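Local coordinates for protein CTD kinase subunit gamma (Schizosaccharomyces pombe, PDB 5CE7) that probably serves as the gamma subunit of a three-subunit kinase complex that hyperphosphorylates the C-terminal repeat domain of RNA polymerase II, and helps activate its kinase, at residues Thr66-Cys71 against Lys119-Asp124; Lys90-Val95 against Lys128-Thr133. All coordinates share one frame; numbering follows the deposited sequence.

Interaction 1 of 2, residues Thr66-Cys71 against Lys119-Asp124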
loop_
_atom_site.group_PDB
_atom_site.type_symbol
_atom_site.label_atom_id
_atom_site.label_comp_id
_atom_site.label_asym_id
_atom_site.label_seq_id
_atom_site.Cartn_x
_atom_site.Cartn_y
_atom_site.Cartn_z
ATOM N N THR A 66 3.739 -4.559 -3.848
ATOM C CA THR A 66 3.476 -5.695 -4.747
ATOM C C THR A 66 2.393 -5.379 -5.801
ATOM O O THR A 66 2.537 -5.703 -6.998
ATOM C CB THR A 66 3.086 -6.944 -3.913
ATOM O OG1 THR A 66 4.190 -7.304 -3.066
ATOM C CG2 THR A 66 2.710 -8.140 -4.823
ATOM N N LEU A 67 1.323 -4.723 -5.361
ATOM C CA LEU A 67 0.262 -4.291 -6.260
ATOM C C LEU A 67 0.796 -3.350 -7.343
ATOM O O LEU A 67 0.519 -3.531 -8.537
ATOM C CB LEU A 67 -0.855 -3.593 -5.475
ATOM C CG LEU A 67 -2.039 -3.049 -6.275
ATOM C CD1 LEU A 67 -2.718 -4.178 -7.063
ATOM C CD2 LEU A 67 -3.047 -2.425 -5.342
ATOM N N CYS A 68 1.546 -2.332 -6.935
ATOM C CA CYS A 68 2.154 -1.433 -7.910
ATOM C C CYS A 68 3.074 -2.177 -8.898
ATOM O O CYS A 68 2.996 -1.955 -10.100
ATOM C CB CYS A 68 2.906 -0.280 -7.215
ATOM S SG CYS A 68 1.822 0.904 -6.361
ATOM N N GLU A 69 3.944 -3.047 -8.395
ATOM C CA GLU A 69 4.839 -3.813 -9.272
ATOM C C GLU A 69 4.044 -4.620 -10.289
ATOM O O GLU A 69 4.358 -4.638 -11.473
ATOM C CB GLU A 69 5.737 -4.750 -8.463
ATOM C CG GLU A 69 6.708 -4.018 -7.552
ATOM C CD GLU A 69 7.544 -4.953 -6.683
ATOM O OE1 GLU A 69 7.101 -6.085 -6.409
ATOM O OE2 GLU A 69 8.657 -4.550 -6.280
HETATM N N MSE A 70 2.998 -5.281 -9.824
HETATM C CA MSE A 70 2.191 -6.088 -10.719
HETATM C C MSE A 70 1.383 -5.242 -11.689
HETATM O O MSE A 70 1.207 -5.623 -12.837
HETATM C CB MSE A 70 1.326 -7.053 -9.922
HETATM C CG MSE A 70 2.179 -8.117 -9.228
HETATM SE SE MSE A 70 1.084 -9.474 -8.396
HETATM C CE MSE A 70 -0.398 -9.452 -9.728
ATOM N N CYS A 71 0.913 -4.082 -11.241
ATOM C CA CYS A 71 0.266 -3.145 -12.159
ATOM C C CYS A 71 1.218 -2.791 -13.306
ATOM O O CYS A 71 0.830 -2.811 -14.474
ATOM C CB CYS A 71 -0.194 -1.874 -11.431
ATOM S SG CYS A 71 -1.692 -2.080 -10.444
ATOM N N LYS A 119 10.630 2.690 -9.134
ATOM C CA LYS A 119 9.705 2.291 -10.181
ATOM C C LYS A 119 8.824 3.461 -10.641
ATOM O O LYS A 119 7.834 3.266 -11.346
ATOM C CB LYS A 119 8.916 1.054 -9.736
ATOM C CG LYS A 119 9.865 -0.039 -9.234
ATOM C CD LYS A 119 9.235 -1.412 -9.218
ATOM C CE LYS A 119 8.979 -1.872 -7.794
ATOM N NZ LYS A 119 7.835 -1.136 -7.181
ATOM N N LYS A 120 9.214 4.676 -10.249
ATOM C CA LYS A 120 8.595 5.901 -10.761
ATOM C C LYS A 120 7.095 6.007 -10.468
ATOM O O LYS A 120 6.360 6.719 -11.157
ATOM C CB LYS A 120 8.869 6.036 -12.259
ATOM C CG LYS A 120 10.360 5.914 -12.593
ATOM C CD LYS A 120 10.632 6.000 -14.081
ATOM C CE LYS A 120 11.950 6.716 -14.347
ATOM N NZ LYS A 120 11.878 8.161 -13.960
ATOM N N VAL A 121 6.651 5.295 -9.437
ATOM C CA VAL A 121 5.285 5.434 -8.953
ATOM C C VAL A 121 5.151 6.765 -8.212
ATOM O O VAL A 121 4.109 7.428 -8.273
ATOM C CB VAL A 121 4.903 4.269 -8.018
ATOM C CG1 VAL A 121 3.463 4.427 -7.522
ATOM C CG2 VAL A 121 5.085 2.936 -8.733
ATOM N N ILE A 122 6.217 7.151 -7.507
ATOM C CA ILE A 122 6.280 8.459 -6.850
ATOM C C ILE A 122 7.491 9.244 -7.367
ATOM O O ILE A 122 8.529 8.659 -7.665
ATOM C CB ILE A 122 6.334 8.342 -5.308
ATOM C CG1 ILE A 122 7.617 7.641 -4.840
ATOM C CG2 ILE A 122 5.099 7.607 -4.766
ATOM C CD1 ILE A 122 7.668 7.434 -3.309
ATOM N N ASP A 123 7.345 10.560 -7.504
ATOM C CA ASP A 123 8.444 11.393 -7.996
ATOM C C ASP A 123 9.399 11.837 -6.876
ATOM O O ASP A 123 9.272 11.417 -5.716
ATOM C CB ASP A 123 7.923 12.605 -8.794
ATOM C CG ASP A 123 7.079 13.561 -7.951
ATOM O OD1 ASP A 123 7.341 13.703 -6.741
ATOM O OD2 ASP A 123 6.145 14.179 -8.506
ATOM N N ASP A 124 10.357 12.686 -7.233
ATOM C CA ASP A 124 11.397 13.098 -6.301
ATOM C C ASP A 124 10.833 13.867 -5.115
ATOM O O ASP A 124 11.237 13.637 -3.973
ATOM C CB ASP A 124 12.467 13.934 -7.015
ATOM C CG ASP A 124 13.355 13.101 -7.930
ATOM O OD1 ASP A 124 13.266 11.852 -7.888
ATOM O OD2 ASP A 124 14.161 13.700 -8.679
#

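Interaction 2 of 2, residues Lys90-Val95 against Lys128-Thr133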
loop_
_atom_site.group_PDB
_atom_site.type_symbol
_atom_site.label_atom_id
_atom_site.label_comp_id
_atom_site.label_asym_id
_atom_site.label_seq_id
_atom_site.Cartn_x
_atom_site.Cartn_y
_atom_site.Cartn_z
ATOM N N LYS A 90 -0.149 10.070 3.125
ATOM C CA LYS A 90 -1.187 9.541 4.013
ATOM C C LYS A 90 -0.861 8.110 4.428
ATOM O O LYS A 90 -1.000 7.731 5.595
ATOM C CB LYS A 90 -2.560 9.590 3.331
ATOM C CG LYS A 90 -3.079 11.003 3.100
ATOM C CD LYS A 90 -4.484 10.998 2.496
ATOM C CE LYS A 90 -5.079 12.408 2.448
ATOM N NZ LYS A 90 -6.434 12.428 1.801
ATOM N N LEU A 91 -0.428 7.310 3.456
ATOM C CA LEU A 91 -0.064 5.932 3.719
ATOM C C LEU A 91 1.045 5.890 4.763
ATOM O O LEU A 91 0.977 5.112 5.710
ATOM C CB LEU A 91 0.365 5.229 2.431
ATOM C CG LEU A 91 -0.813 5.040 1.458
ATOM C CD1 LEU A 91 -0.371 4.680 0.033
ATOM C CD2 LEU A 91 -1.768 3.982 2.009
ATOM N N VAL A 92 2.064 6.729 4.590
ATOM C CA VAL A 92 3.159 6.785 5.557
ATOM C C VAL A 92 2.669 7.177 6.953
ATOM O O VAL A 92 3.105 6.620 7.964
ATOM C CB VAL A 92 4.290 7.751 5.090
ATOM C CG1 VAL A 92 5.274 7.994 6.221
ATOM C CG2 VAL A 92 5.000 7.197 3.858
ATOM N N GLN A 93 1.776 8.157 7.009
ATOM C CA GLN A 93 1.248 8.641 8.285
ATOM C C GLN A 93 0.512 7.533 9.041
ATOM O O GLN A 93 0.554 7.460 10.267
ATOM C CB GLN A 93 0.298 9.819 8.043
ATOM C CG GLN A 93 -0.547 10.191 9.252
ATOM C CD GLN A 93 -1.918 10.728 8.872
ATOM O OE1 GLN A 93 -2.088 11.355 7.821
ATOM N NE2 GLN A 93 -2.910 10.473 9.723
ATOM N N ASN A 94 -0.175 6.679 8.295
ATOM C CA ASN A 94 -0.914 5.563 8.876
ATOM C C ASN A 94 0.019 4.447 9.365
ATOM O O ASN A 94 -0.136 3.939 10.472
ATOM C CB ASN A 94 -1.917 5.010 7.858
ATOM C CG ASN A 94 -2.624 3.765 8.360
ATOM O OD1 ASN A 94 -2.122 2.656 8.217
ATOM N ND2 ASN A 94 -3.781 3.952 8.976
ATOM N N VAL A 95 0.999 4.080 8.544
ATOM C CA VAL A 95 1.877 2.952 8.870
ATOM C C VAL A 95 2.983 3.319 9.879
ATOM O O VAL A 95 3.310 2.533 10.779
ATOM C CB VAL A 95 2.481 2.338 7.587
ATOM C CG1 VAL A 95 3.366 1.115 7.911
ATOM C CG2 VAL A 95 1.363 1.958 6.624
ATOM N N LYS A 128 10.895 12.609 -1.283
ATOM C CA LYS A 128 11.542 13.475 -0.310
ATOM C C LYS A 128 10.588 13.806 0.834
ATOM O O LYS A 128 10.975 13.755 1.999
ATOM C CB LYS A 128 12.051 14.766 -0.966
ATOM C CG LYS A 128 13.309 14.591 -1.829
ATOM C CD LYS A 128 13.848 15.943 -2.299
ATOM C CE LYS A 128 15.134 15.805 -3.113
ATOM N NZ LYS A 128 14.887 15.719 -4.580
ATOM N N ASP A 129 9.351 14.157 0.497
ATOM C CA ASP A 129 8.331 14.443 1.507
ATOM C C ASP A 129 8.045 13.233 2.400
ATOM O O ASP A 129 7.977 13.350 3.619
ATOM C CB ASP A 129 7.018 14.904 0.852
ATOM C CG ASP A 129 7.024 16.393 0.487
ATOM O OD1 ASP A 129 7.976 17.112 0.858
ATOM O OD2 ASP A 129 6.063 16.843 -0.163
ATOM N N ALA A 130 7.852 12.075 1.783
ATOM C CA ALA A 130 7.510 10.863 2.526
ATOM C C ALA A 130 8.676 10.398 3.400
ATOM O O ALA A 130 8.484 9.969 4.540
ATOM C CB ALA A 130 7.085 9.763 1.560
HETATM N N MSE A 131 9.888 10.492 2.866
HETATM C CA MSE A 131 11.093 10.156 3.633
HETATM C C MSE A 131 11.287 11.099 4.823
HETATM O O MSE A 131 11.713 10.671 5.905
HETATM C CB MSE A 131 12.335 10.150 2.733
HETATM C CG MSE A 131 12.374 8.978 1.749
HETATM SE SE MSE A 131 12.624 7.236 2.631
HETATM C CE MSE A 131 14.506 7.485 3.141
ATOM N N ALA A 132 10.971 12.380 4.636
ATOM C CA ALA A 132 11.063 13.330 5.754
ATOM C C ALA A 132 10.022 13.011 6.835
ATOM O O ALA A 132 10.256 13.219 8.021
ATOM C CB ALA A 132 10.908 14.771 5.266
ATOM N N THR A 133 8.867 12.511 6.415
ATOM C CA THR A 133 7.833 12.117 7.358
ATOM C C THR A 133 8.303 10.945 8.209
ATOM O O THR A 133 8.172 10.966 9.426
ATOM C CB THR A 133 6.521 11.738 6.640
ATOM O OG1 THR A 133 6.050 12.870 5.902
ATOM C CG2 THR A 133 5.459 11.325 7.653
#

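Interaction 1 of 2, residues Thr66-Cys71 against Lys119-Asp124
Two bends near the tip of Lys119, at chi3 (-109°) and chi4 (73°), turn the end of the chain aside, so that CE and NZ cross the side chain of Glu69, whose own chain runs extended beyond CG (chi2 177°). The two chains cross obliquely and tightly: CE of Lys119 comes within 3.1 Å of CG of Glu69, too near for relaxed packing, which leaves the exact placing of the lysine tip doubtful. The ion pair itself is long, 3.6 Å between Glu69 OE2 and Lys119 NZ. Asp65, one turn earlier on helix 54-73, gives the same ammonium group a second salt bridge.

Beside this polar crossing lies a small apolar one. Val121 turns both methyls to the helix, CG1 standing 4.1 Å from SG of Cys68 and CG2 4.2 Å from CB of Cys68; Leu116 of helix 100-118 touches both residues. That helix ends in a Schellman motif with Lys120, at positive phi, as its C-prime residue, and the chain then turns so that Lys119 and Val121 both face helix 54-73. In this way the loop between helices 100-118 and 124-139 packs on helix 54-73 within the CTD-interacting domain.

With no hydrogen bond joining the segments, the contact rests on a stretched, shared ion pair alongside van der Waals packing; the nearby acidic pair would be expected to stabilise the charged form of Lys119.

Interaction 2 of 2, residues Lys90-Val95 against Lys128-Thr133
The carbonyl oxygen of Asp129 is gripped twice by Thr133, the residue whose methyl carries the contact with Val92. The Thr133 hydroxyl donates to it, OG1 to Asp129 O being 3.0 Å, and the Thr133 amide donates the ordinary helical bond, N to Asp129 O at 3.1 Å. These two donors arrive from opposite faces of the carbonyl plane; the hydroxyl meets the C=O at 140° and is tilted 33° from that plane. Binding OG1 back to the preceding turn fixes the rotation about chi1 (-60°), and this leaves CG2 directed at the neighbouring helix.

The last helix, 124-139, packs here on the short helix 88-95 in the right-handed superhelix of this noncanonical CTD-interacting domain, and the threonine methyl meets Val92 across that helix pair. Methyl CG1 of Val92 lies 3.6 Å from CG2 of Thr133 and 4.0 Å from CB of Thr133, the two branched side chains passing at a slant. The other methyl, CG2 of Val92, approaches CB of Ala130 at 4.0 Å. With CG1 anti to the backbone N and CG2 beside it, Val92 thus spreads its branches over two residues about one turn apart on helix 124-139.

The small side chain of Ala130 is consistent with the near approach of the backbones, CA of Val92 to CA of Ala130 being 6.7 Å. On its other contacts Val92 touches Met61 of helix 54-73, and Ala130 touches Leu113 of helix 100-118, so the valine-alanine pair is buried between further helices, whereas Thr133 remains partly exposed.

Interactions 1 and 2 lie about 16 Å apart, centre to centre, and share no direct touch, yet they are joined through the chain: residues 119-124 lead into helix 124-139, which carries residues 128-133. The join falls at residue 124, where that helix starts, capped by Asp123. The segments alternate along the sequence; residues 119-124 meet helix 54-73 and residues 128-133 meet helix 88-95. Helix 54-73 serves both, since it supplies Glu69 and Cys68 to interaction 1 and Met61 to the flank of interaction 2; helix 100-118 likewise touches each, through Leu116 at the first and Leu113 at the second.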